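Local coordinates for protein phenazine-1-carboxylate N-methyltransferase (Pseudomonas aeruginosa, PDB 2IP2) that transfers a methyl group from S-adenosyl-L-methionine to a ring nitrogen of phenazine-1-carboxylate, a step in the biosynthesis of the virulence pigment pyocyanin, at residues L252-L255 against G256-E260. Numbering follows the deposited sequence.
Sequences LRLL and GNCRE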
loop_
_atom_site.group_PDB
_atom_site.type_symbol
_atom_site.label_atom_id
_atom_site.label_comp_id
_atom_site.label_asym_id
_atom_site.label_seq_id
_atom_site.Cartn_x
_atom_site.Cartn_y
_atom_site.Cartn_z
ATOM N N LEU A 252 -8.271 20.031 31.193
ATOM C CA LEU A 252 -8.368 21.338 31.815
ATOM C C LEU A 252 -7.568 21.334 33.126
ATOM O O LEU A 252 -6.966 22.354 33.463
ATOM C CB LEU A 252 -9.848 21.780 32.011
ATOM C CG LEU A 252 -10.708 22.266 30.825
ATOM C CD1 LEU A 252 -12.079 22.654 31.377
ATOM C CD2 LEU A 252 -10.117 23.442 30.038
ATOM N N ARG A 253 -7.505 20.204 33.825
ATOM C CA ARG A 253 -6.632 20.142 35.011
ATOM C C ARG A 253 -5.162 20.356 34.611
ATOM O O ARG A 253 -4.467 21.146 35.228
ATOM C CB ARG A 253 -6.735 18.844 35.809
ATOM C CG ARG A 253 -8.105 18.521 36.477
ATOM C CD ARG A 253 -7.953 17.441 37.585
ATOM N NE ARG A 253 -7.055 17.894 38.653
ATOM C CZ ARG A 253 -7.427 18.652 39.692
ATOM N NH1 ARG A 253 -8.702 19.018 39.840
ATOM N NH2 ARG A 253 -6.524 19.020 40.596
ATOM N N LEU A 254 -4.720 19.695 33.542
ATOM C CA LEU A 254 -3.322 19.804 33.116
ATOM C C LEU A 254 -2.995 21.255 32.702
ATOM O O LEU A 254 -2.001 21.866 33.137
ATOM C CB LEU A 254 -3.066 18.828 31.932
ATOM C CG LEU A 254 -1.681 18.960 31.338
ATOM C CD1 LEU A 254 -0.652 18.449 32.347
ATOM C CD2 LEU A 254 -1.652 18.122 30.042
ATOM N N LEU A 255 -3.842 21.810 31.868
ATOM C CA LEU A 255 -3.628 23.141 31.356
ATOM C C LEU A 255 -3.591 24.193 32.470
ATOM O O LEU A 255 -2.793 25.136 32.404
ATOM C CB LEU A 255 -4.664 23.493 30.295
ATOM C CG LEU A 255 -4.519 22.707 28.977
ATOM C CD1 LEU A 255 -5.732 22.963 28.093
ATOM C CD2 LEU A 255 -3.230 23.087 28.280
ATOM N N GLY A 256 -4.451 24.011 33.474
ATOM C CA GLY A 256 -4.475 24.894 34.669
ATOM C C GLY A 256 -3.223 24.748 35.512
ATOM O O GLY A 256 -2.637 25.751 35.993
ATOM N N ASN A 257 -2.801 23.491 35.686
ATOM C CA ASN A 257 -1.491 23.177 36.306
ATOM C C ASN A 257 -0.335 23.909 35.631
ATOM O O ASN A 257 0.475 24.579 36.299
ATOM C CB ASN A 257 -1.256 21.664 36.380
ATOM C CG ASN A 257 -2.130 20.985 37.427
ATOM O OD1 ASN A 257 -2.730 21.655 38.297
ATOM N ND2 ASN A 257 -2.256 19.669 37.320
ATOM N N CYS A 258 -0.274 23.813 34.307
ATOM C CA CYS A 258 0.710 24.582 33.548
ATOM C C CYS A 258 0.557 26.114 33.730
ATOM O O CYS A 258 1.542 26.793 33.967
ATOM C CB CYS A 258 0.650 24.214 32.057
ATOM S SG CYS A 258 1.090 22.445 31.788
ATOM N N ARG A 259 -0.675 26.618 33.643
ATOM C CA ARG A 259 -0.941 28.050 33.603
ATOM C C ARG A 259 -0.464 28.736 34.886
ATOM O O ARG A 259 0.077 29.841 34.850
ATOM C CB ARG A 259 -2.440 28.311 33.430
ATOM C CG ARG A 259 -2.840 29.747 33.024
ATOM C CD ARG A 259 -4.401 29.863 32.967
ATOM N NE ARG A 259 -5.011 29.343 34.209
ATOM C CZ ARG A 259 -5.835 28.294 34.333
ATOM N NH1 ARG A 259 -6.210 27.541 33.285
ATOM N NH2 ARG A 259 -6.273 27.974 35.553
ATOM N N GLU A 260 -0.666 28.047 35.986
ATOM C CA GLU A 260 -0.316 28.544 37.288
ATOM C C GLU A 260 1.147 28.312 37.647
ATOM O O GLU A 260 1.670 29.006 38.501
ATOM C CB GLU A 260 -1.206 27.885 38.335
ATOM C CG GLU A 260 -2.626 28.407 38.354
ATOM C CD GLU A 260 -2.760 29.839 37.819
ATOM O OE1 GLU A 260 -2.526 30.804 38.585
ATOM O OE2 GLU A 260 -3.120 30.001 36.621
HETATM O O HOH W 1 -8.151 24.728 33.161
#
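Leu254 and Cys258, one helical turn apart, meet through both backbone and side chain in helix 248-261, the crossover helix of a beta-alpha-beta unit in the Rossmann-like methyltransferase domain; the turn illustrates how an amphipathic helix divides its side chains between a sheet and polar partners. Four successive i to i+4 hydrogen bonds build it: Gly256, Asn257, Cys258 and Arg259 give their N-H groups to the carbonyls of Leu252 through Leu255. The bond from Cys258 N to Leu254 O is the straightest, 2.9 Å long with an N-H...O angle of 170°, whereas that from Arg259 N to Leu255 O bends to 144°.

Side-chain contact between the two turns is slight. Leu254 CD1 lies 4.4 Å from Cys258 SG, and both side chains, with Leu255, pack on Leu239 of strand 236-240.

The polar side chains reach for backbone carbonyls of neighbouring parts of the chain. Asn257 CG sits anti to its carbonyl carbon (chi1 -72°), which lays the amide beside Arg253 O; ND2 is 3.4 Å from that oxygen at a poor angle and bonds instead to Met226 O. Arg253 NE bonds to Leu227 O. Arg259 NE makes a hydrogen-bonded salt bridge of 3.1 Å to Glu260 OE2, which is tilted out of the guanidinium plane. Water 1 donates to Leu252 O at 2.7 Å and, at the guanidinium edge, weakly accepts from Arg259 NH1, which also bonds to Gly312 O.

Leu252 O thus has two donors, Gly256 N and the water, and the helix presents an apolar side to the sheet while Arg253, Asn257 and Arg259 tie it to neighbouring carbonyls.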